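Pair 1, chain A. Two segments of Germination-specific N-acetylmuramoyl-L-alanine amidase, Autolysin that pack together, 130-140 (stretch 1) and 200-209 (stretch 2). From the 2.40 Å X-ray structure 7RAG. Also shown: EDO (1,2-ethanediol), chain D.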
# COMPACT_ATOMS: atom_id res chain seq x y z
N GLN A 130 -28.56 10.19 -9.17
CA GLN A 130 -27.13 10.25 -9.44
C GLN A 130 -26.35 9.28 -8.56
O GLN A 130 -25.47 8.55 -9.04
CB GLN A 130 -26.62 11.68 -9.25
CG GLN A 130 -25.32 11.94 -9.96
CD GLN A 130 -25.49 11.90 -11.47
OE1 GLN A 130 -24.60 11.44 -12.20
NE2 GLN A 130 -26.63 12.39 -11.95
N ASP A 131 -26.67 9.26 -7.26
CA ASP A 131 -25.98 8.37 -6.34
C ASP A 131 -26.10 6.93 -6.81
O ASP A 131 -25.11 6.19 -6.84
CB ASP A 131 -26.56 8.54 -4.92
CG ASP A 131 -28.11 8.49 -4.89
OD1 ASP A 131 -28.75 8.93 -5.89
OD2 ASP A 131 -28.70 8.02 -3.86
N SER A 132 -27.30 6.52 -7.22
CA SER A 132 -27.50 5.15 -7.66
C SER A 132 -26.73 4.87 -8.94
O SER A 132 -26.22 3.76 -9.13
CB SER A 132 -28.99 4.87 -7.84
OG SER A 132 -29.67 5.08 -6.62
N LYS A 133 -26.63 5.86 -9.83
CA LYS A 133 -25.83 5.68 -11.03
C LYS A 133 -24.36 5.46 -10.68
O LYS A 133 -23.71 4.57 -11.23
CB LYS A 133 -26.00 6.86 -11.98
CG LYS A 133 -25.50 6.57 -13.40
CD LYS A 133 -25.66 7.76 -14.35
CE LYS A 133 -24.68 8.87 -13.99
NZ LYS A 133 -25.01 10.20 -14.58
N GLU A 134 -23.84 6.24 -9.73
CA GLU A 134 -22.45 6.04 -9.30
C GLU A 134 -22.26 4.63 -8.74
O GLU A 134 -21.30 3.93 -9.10
CB GLU A 134 -22.05 7.08 -8.26
CG GLU A 134 -22.14 8.52 -8.70
CD GLU A 134 -21.89 9.51 -7.55
OE1 GLU A 134 -21.53 9.06 -6.41
OE2 GLU A 134 -22.06 10.74 -7.79
N LEU A 135 -23.16 4.21 -7.86
CA LEU A 135 -23.05 2.87 -7.27
C LEU A 135 -23.09 1.81 -8.34
O LEU A 135 -22.28 0.87 -8.35
CB LEU A 135 -24.16 2.64 -6.25
CG LEU A 135 -24.33 1.22 -5.68
CD1 LEU A 135 -23.14 0.76 -4.86
CD2 LEU A 135 -25.54 1.23 -4.81
N SER A 136 -24.03 1.96 -9.28
CA SER A 136 -24.15 1.00 -10.35
C SER A 136 -22.86 0.92 -11.13
O SER A 136 -22.40 -0.18 -11.44
CB SER A 136 -25.33 1.36 -11.25
OG SER A 136 -24.98 2.42 -12.12
N LYS A 137 -22.26 2.08 -11.44
CA LYS A 137 -21.00 2.09 -12.19
C LYS A 137 -19.91 1.35 -11.43
O LYS A 137 -19.13 0.59 -12.03
CB LYS A 137 -20.57 3.52 -12.49
CG LYS A 137 -21.39 4.24 -13.55
CD LYS A 137 -20.77 5.61 -13.86
CE LYS A 137 -21.50 6.34 -14.97
NZ LYS A 137 -20.76 7.57 -15.44
N CYS A 138 -19.81 1.57 -10.12
CA CYS A 138 -18.82 0.84 -9.32
C CYS A 138 -19.02 -0.67 -9.44
O CYS A 138 -18.07 -1.43 -9.66
CB CYS A 138 -18.89 1.27 -7.85
SG CYS A 138 -18.30 2.93 -7.53
N ILE A 139 -20.27 -1.11 -9.31
CA ILE A 139 -20.53 -2.54 -9.36
C ILE A 139 -20.28 -3.09 -10.77
O ILE A 139 -19.72 -4.17 -10.93
CB ILE A 139 -21.95 -2.83 -8.87
CG1 ILE A 139 -22.01 -2.55 -7.38
CG2 ILE A 139 -22.34 -4.24 -9.21
CD1 ILE A 139 -23.39 -2.38 -6.86
N GLN A 140 -20.66 -2.34 -11.81
CA GLN A 140 -20.44 -2.82 -13.17
C GLN A 140 -18.96 -2.93 -13.48
O GLN A 140 -18.52 -3.90 -14.12
CB GLN A 140 -21.13 -1.90 -14.18
CG GLN A 140 -21.19 -2.48 -15.58
CD GLN A 140 -22.02 -3.74 -15.66
OE1 GLN A 140 -23.14 -3.79 -15.16
NE2 GLN A 140 -21.48 -4.76 -16.30
N ALA A 200 -17.56 -9.65 -6.64
CA ALA A 200 -17.54 -8.46 -7.47
C ALA A 200 -18.51 -7.40 -6.95
O ALA A 200 -18.17 -6.21 -6.84
CB ALA A 200 -17.85 -8.82 -8.92
N ILE A 201 -19.73 -7.82 -6.59
CA ILE A 201 -20.72 -6.85 -6.11
C ILE A 201 -20.26 -6.23 -4.80
O ILE A 201 -20.40 -5.01 -4.58
CB ILE A 201 -22.11 -7.50 -5.95
CG1 ILE A 201 -22.50 -8.24 -7.23
CG2 ILE A 201 -23.12 -6.40 -5.59
CD1 ILE A 201 -23.88 -8.89 -7.19
N TYR A 202 -19.71 -7.05 -3.91
CA TYR A 202 -19.25 -6.57 -2.62
C TYR A 202 -18.13 -5.55 -2.79
O TYR A 202 -18.14 -4.50 -2.14
CB TYR A 202 -18.80 -7.77 -1.78
CG TYR A 202 -17.89 -7.48 -0.62
CD1 TYR A 202 -18.36 -6.85 0.53
CD2 TYR A 202 -16.56 -7.89 -0.65
CE1 TYR A 202 -17.52 -6.60 1.61
CE2 TYR A 202 -15.71 -7.64 0.41
CZ TYR A 202 -16.20 -7.00 1.54
OH TYR A 202 -15.34 -6.77 2.59
N ILE A 203 -17.19 -5.83 -3.69
CA ILE A 203 -16.12 -4.87 -3.94
C ILE A 203 -16.68 -3.59 -4.54
O ILE A 203 -16.26 -2.49 -4.18
CB ILE A 203 -15.02 -5.50 -4.81
CG1 ILE A 203 -14.25 -6.54 -3.99
CG2 ILE A 203 -14.05 -4.46 -5.31
CD1 ILE A 203 -13.75 -6.00 -2.67
N GLY A 204 -17.65 -3.70 -5.45
CA GLY A 204 -18.23 -2.50 -6.02
C GLY A 204 -18.86 -1.61 -4.97
O GLY A 204 -18.62 -0.40 -4.92
N ILE A 205 -19.66 -2.22 -4.09
CA ILE A 205 -20.24 -1.51 -2.95
C ILE A 205 -19.14 -0.85 -2.13
O ILE A 205 -19.24 0.32 -1.76
CB ILE A 205 -21.07 -2.49 -2.08
CG1 ILE A 205 -22.30 -3.01 -2.83
CG2 ILE A 205 -21.51 -1.86 -0.76
CD1 ILE A 205 -23.03 -4.08 -2.06
N GLN A 206 -18.08 -1.59 -1.83
CA GLN A 206 -17.03 -1.05 -0.96
C GLN A 206 -16.32 0.14 -1.59
O GLN A 206 -16.00 1.11 -0.90
CB GLN A 206 -16.04 -2.15 -0.59
CG GLN A 206 -16.63 -3.23 0.31
CD GLN A 206 -16.76 -2.80 1.76
OE1 GLN A 206 -17.27 -1.72 2.05
NE2 GLN A 206 -16.28 -3.63 2.68
N LYS A 207 -16.05 0.09 -2.89
CA LYS A 207 -15.43 1.23 -3.56
C LYS A 207 -16.37 2.44 -3.53
O LYS A 207 -15.97 3.56 -3.15
CB LYS A 207 -15.06 0.86 -5.00
CG LYS A 207 -13.86 -0.09 -5.12
CD LYS A 207 -13.49 -0.32 -6.59
CE LYS A 207 -12.42 -1.43 -6.74
NZ LYS A 207 -11.06 -1.04 -6.28
N TYR A 208 -17.64 2.22 -3.91
CA TYR A 208 -18.61 3.30 -3.86
C TYR A 208 -18.65 3.94 -2.47
O TYR A 208 -18.72 5.17 -2.35
CB TYR A 208 -20.00 2.78 -4.25
CG TYR A 208 -21.08 3.79 -3.96
CD1 TYR A 208 -21.28 4.87 -4.82
CD2 TYR A 208 -21.86 3.71 -2.81
CE1 TYR A 208 -22.26 5.83 -4.55
CE2 TYR A 208 -22.83 4.66 -2.53
CZ TYR A 208 -23.03 5.72 -3.40
OH TYR A 208 -23.98 6.67 -3.14
N LEU A 209 -18.59 3.13 -1.42
CA LEU A 209 -18.64 3.68 -0.07
C LEU A 209 -17.33 4.34 0.34
O LEU A 209 -17.34 5.23 1.20
CB LEU A 209 -19.02 2.59 0.93
CG LEU A 209 -20.48 2.12 0.86
CD1 LEU A 209 -20.76 1.08 1.92
CD2 LEU A 209 -21.41 3.30 1.01
C1 EDO D . -14.58 -11.09 4.67
O1 EDO D . -13.59 -10.17 5.18
C2 EDO D . -15.14 -10.51 3.39
O2 EDO D . -14.29 -9.39 3.07

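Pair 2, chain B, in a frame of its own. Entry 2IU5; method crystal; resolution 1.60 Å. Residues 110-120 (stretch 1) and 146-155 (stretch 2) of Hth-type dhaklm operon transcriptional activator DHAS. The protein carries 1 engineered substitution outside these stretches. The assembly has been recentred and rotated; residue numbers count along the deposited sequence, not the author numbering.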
# COMPACT_ATOMS: atom_id res chain seq x y z
N PHE B 110 -13.70 1.45 1.67
CA PHE B 110 -13.40 0.34 0.80
C PHE B 110 -11.93 -0.03 0.66
O PHE B 110 -11.61 -1.22 0.55
CB PHE B 110 -13.98 0.54 -0.59
CG PHE B 110 -13.87 -0.70 -1.40
CD1 PHE B 110 -14.66 -1.80 -1.12
CD2 PHE B 110 -12.96 -0.78 -2.44
CE1 PHE B 110 -14.56 -2.95 -1.86
CE2 PHE B 110 -12.85 -1.94 -3.18
CZ PHE B 110 -13.65 -3.03 -2.89
N GLU B 111 -11.05 0.96 0.65
CA GLU B 111 -9.61 0.71 0.48
C GLU B 111 -9.13 -0.27 1.55
O GLU B 111 -8.28 -1.13 1.30
CB GLU B 111 -8.83 2.02 0.61
CG GLU B 111 -7.31 1.87 0.54
CD GLU B 111 -6.58 3.20 0.62
OE1 GLU B 111 -6.17 3.75 -0.43
OE2 GLU B 111 -6.42 3.72 1.75
N HIS B 112 -9.68 -0.14 2.75
CA HIS B 112 -9.26 -1.00 3.85
C HIS B 112 -9.77 -2.42 3.66
O HIS B 112 -9.04 -3.38 3.88
CB HIS B 112 -9.71 -0.41 5.18
CG HIS B 112 -9.32 1.02 5.36
ND1 HIS B 112 -8.01 1.45 5.26
CD2 HIS B 112 -10.06 2.12 5.62
CE1 HIS B 112 -7.96 2.75 5.45
NE2 HIS B 112 -9.19 3.19 5.68
N PHE B 113 -11.03 -2.54 3.26
CA PHE B 113 -11.57 -3.84 2.91
C PHE B 113 -10.74 -4.48 1.79
O PHE B 113 -10.43 -5.67 1.82
CB PHE B 113 -13.03 -3.67 2.47
CG PHE B 113 -13.64 -4.95 2.03
CD1 PHE B 113 -14.26 -5.80 2.94
CD2 PHE B 113 -13.60 -5.31 0.69
CE1 PHE B 113 -14.82 -7.00 2.51
CE2 PHE B 113 -14.16 -6.49 0.26
CZ PHE B 113 -14.77 -7.34 1.16
N PHE B 114 -10.36 -3.68 0.80
CA PHE B 114 -9.67 -4.17 -0.41
C PHE B 114 -8.31 -4.75 0.04
O PHE B 114 -7.90 -5.83 -0.40
CB PHE B 114 -9.50 -3.00 -1.39
CG PHE B 114 -9.11 -3.37 -2.79
CD1 PHE B 114 -9.84 -4.28 -3.57
CD2 PHE B 114 -7.98 -2.78 -3.35
CE1 PHE B 114 -9.43 -4.59 -4.88
CE2 PHE B 114 -7.57 -3.08 -4.65
CZ PHE B 114 -8.29 -3.98 -5.42
N LEU B 115 -7.64 -4.02 0.92
CA LEU B 115 -6.34 -4.46 1.41
C LEU B 115 -6.50 -5.80 2.12
O LEU B 115 -5.70 -6.70 1.92
CB LEU B 115 -5.70 -3.41 2.32
CG LEU B 115 -4.41 -3.88 3.01
CD1 LEU B 115 -3.32 -4.11 1.96
CD2 LEU B 115 -3.98 -2.84 4.04
N ILE B 116 -7.54 -5.91 2.94
CA ILE B 116 -7.78 -7.17 3.66
C ILE B 116 -7.98 -8.33 2.67
O ILE B 116 -7.51 -9.44 2.93
CB ILE B 116 -8.97 -7.01 4.59
CG1 ILE B 116 -8.58 -6.15 5.80
CG2 ILE B 116 -9.40 -8.40 5.07
CD1 ILE B 116 -9.75 -5.79 6.71
N GLN B 117 -8.65 -8.08 1.55
CA GLN B 117 -8.81 -9.11 0.51
C GLN B 117 -7.47 -9.61 -0.02
O GLN B 117 -7.26 -10.83 -0.19
CB GLN B 117 -9.70 -8.61 -0.62
CG GLN B 117 -11.04 -8.10 -0.10
CD GLN B 117 -11.59 -9.00 0.98
OE1 GLN B 117 -11.85 -10.20 0.76
NE2 GLN B 117 -11.78 -8.44 2.17
N TRP B 118 -6.57 -8.67 -0.25
CA TRP B 118 -5.23 -9.03 -0.71
C TRP B 118 -4.47 -9.78 0.36
O TRP B 118 -3.70 -10.71 0.05
CB TRP B 118 -4.45 -7.81 -1.24
CG TRP B 118 -5.05 -7.32 -2.51
CD1 TRP B 118 -5.72 -6.15 -2.71
CD2 TRP B 118 -5.06 -7.99 -3.79
NE1 TRP B 118 -6.13 -6.04 -4.01
CE2 TRP B 118 -5.74 -7.16 -4.70
CE3 TRP B 118 -4.55 -9.22 -4.25
CZ2 TRP B 118 -5.93 -7.51 -6.03
CZ3 TRP B 118 -4.74 -9.56 -5.59
CH2 TRP B 118 -5.43 -8.71 -6.45
N GLU B 119 -4.67 -9.38 1.61
CA GLU B 119 -4.08 -10.14 2.70
C GLU B 119 -4.61 -11.57 2.73
O GLU B 119 -3.85 -12.50 3.04
CB GLU B 119 -4.24 -9.41 4.03
CG GLU B 119 -3.40 -8.12 4.06
CD GLU B 119 -3.52 -7.35 5.34
OE1 GLU B 119 -4.46 -7.60 6.14
OE2 GLU B 119 -2.65 -6.46 5.53
N ASN B 120 -5.89 -11.73 2.42
CA ASN B 120 -6.49 -13.06 2.47
C ASN B 120 -5.85 -13.87 1.33
O ASN B 120 -5.54 -15.05 1.51
CB ASN B 120 -8.01 -12.95 2.29
CG ASN B 120 -8.70 -12.48 3.57
OD1 ASN B 120 -8.10 -12.39 4.63
ND2 ASN B 120 -9.99 -12.17 3.44
N CYS B 146 3.45 -11.68 3.81
CA CYS B 146 2.05 -11.45 3.44
C CYS B 146 1.69 -9.97 3.44
O CYS B 146 1.07 -9.47 2.50
CB CYS B 146 1.13 -12.20 4.40
SG CYS B 146 1.23 -14.00 4.17
N ARG B 147 2.06 -9.26 4.50
CA ARG B 147 1.68 -7.87 4.61
C ARG B 147 2.40 -7.02 3.56
O ARG B 147 1.81 -6.11 2.97
CB ARG B 147 1.95 -7.35 6.01
CG ARG B 147 0.93 -7.93 6.98
CD ARG B 147 1.13 -7.31 8.35
NE ARG B 147 2.41 -7.71 8.88
CZ ARG B 147 3.43 -6.89 9.10
NH1 ARG B 147 3.30 -5.60 8.82
NH2 ARG B 147 4.57 -7.35 9.60
N TYR B 148 3.66 -7.36 3.33
CA TYR B 148 4.47 -6.63 2.34
C TYR B 148 3.84 -6.75 0.96
O TYR B 148 3.57 -5.74 0.30
CB TYR B 148 5.87 -7.23 2.32
CG TYR B 148 6.95 -6.53 1.48
CD1 TYR B 148 7.81 -5.61 2.06
CD2 TYR B 148 7.09 -6.82 0.13
CE1 TYR B 148 8.79 -4.99 1.30
CE2 TYR B 148 8.06 -6.21 -0.66
CZ TYR B 148 8.91 -5.30 -0.05
OH TYR B 148 9.89 -4.67 -0.79
N ASN B 149 3.62 -7.98 0.51
CA ASN B 149 3.03 -8.19 -0.80
C ASN B 149 1.58 -7.77 -0.94
O ASN B 149 1.19 -7.27 -2.00
CB ASN B 149 3.31 -9.63 -1.24
CG ASN B 149 4.77 -9.81 -1.55
OD1 ASN B 149 5.21 -9.40 -2.62
ND2 ASN B 149 5.53 -10.41 -0.64
N ALA B 150 0.77 -7.97 0.10
CA ALA B 150 -0.62 -7.53 0.03
C ALA B 150 -0.65 -6.02 -0.20
O ALA B 150 -1.45 -5.50 -1.01
CB ALA B 150 -1.32 -7.92 1.32
N ALA B 151 0.23 -5.30 0.49
CA ALA B 151 0.24 -3.84 0.38
C ALA B 151 0.64 -3.41 -1.03
O ALA B 151 0.04 -2.48 -1.59
CB ALA B 151 1.19 -3.21 1.41
N ALA B 152 1.63 -4.09 -1.57
CA ALA B 152 2.09 -3.79 -2.94
C ALA B 152 0.97 -4.05 -3.94
O ALA B 152 0.65 -3.19 -4.76
CB ALA B 152 3.30 -4.61 -3.30
N ILE B 153 0.38 -5.23 -3.89
CA ILE B 153 -0.64 -5.55 -4.87
C ILE B 153 -1.88 -4.67 -4.68
O ILE B 153 -2.51 -4.26 -5.65
CB ILE B 153 -0.98 -7.04 -4.87
CG1 ILE B 153 0.29 -7.88 -5.12
CG2 ILE B 153 -2.07 -7.29 -5.90
CD1 ILE B 153 0.16 -9.35 -4.70
N CYS B 154 -2.23 -4.37 -3.43
CA CYS B 154 -3.38 -3.51 -3.18
C CYS B 154 -3.17 -2.15 -3.85
O CYS B 154 -4.06 -1.62 -4.52
CB CYS B 154 -3.56 -3.34 -1.66
SG CYS B 154 -4.94 -2.30 -1.20
N ALA B 155 -1.98 -1.58 -3.67
CA ALA B 155 -1.68 -0.25 -4.19
C ALA B 155 -1.68 -0.23 -5.72
O ALA B 155 -2.22 0.68 -6.34
CB ALA B 155 -0.33 0.22 -3.67
O HOH W 1 -0.44 -5.01 4.27

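What do the two contacts share? Each is a pair of helices running in largely opposed directions, with their N-to-C axes at 135° in pair 1 and 129° in pair 2. Fourteen central residues superpose to 0.4 Å, and the buried surface is nearly the same, 444 and 441 Å². No hydrogen bond joins the helices directly in either pair, so side-chain packing dominates both. The axes nevertheless come closer in pair 1, 7.6 Å against 8.4 Å.

Where does that difference in spacing show? It shows at Gly A204, which matches Ala B150. In pair 1 the glycine lets the backbones nearly touch: CA of Gly A204 lies 4.1 Å from CA of Ile A139, and an ideal CB on the glycine would fall 2.6 Å from Ile A139 CA, a clash. In pair 2 the wider spacing accommodates a methyl group. Ala B150 CB points toward the other helix and packs 3.4 Å from Glu B119 CG and 4.0 Å from Trp B118 CB.

How is the hole in the first helix filled? The matched residues Tyr A208 and Cys B154 are the knobs, and they differ greatly in size. Tyr A208 sits among Asp A131, Glu A134, Leu A135 and Cys A138, its ring lying against the helix so that Leu A135 CB stands over one face, 4.0 Å from the ring centroid. Cys B154 sits among the matching Glu B111, Phe B114, Leu B115 and Trp B118. Here the small residue is the knob and aromatic bulk lies in the surrounding wall: Cys B154 SG is 3.8 Å from Phe B114 CD2, and Cys B154 CB is 3.7 Å from Trp B118 CD1. The exchange extends to Cys A138, whose SG is 3.7 Å from Tyr A208 CB; its counterpart Trp B118 reaches further, receiving Ile B153 CG2 over its six-membered ring, with Trp B118 CZ3 3.5 Å from that methyl.

What happens at the position shared by Ile A139 and Glu B119? In pair 1 it is greasy: Ile A139 CD1 lies 4.2 Å from both Ile A201 CG2 and Ile A205 CG1. In pair 2 the matches of those two isoleucines are Arg B147 and Ala B151, and the chemistry turns partly polar. A water bridges the helices, donating to Glu B119 OE2 at 2.9 Å from its own O and to Arg B147 O at 2.8 Å. The aliphatic part of Glu B119 still packs against Ala B150, so one side chain serves both kinds of contact.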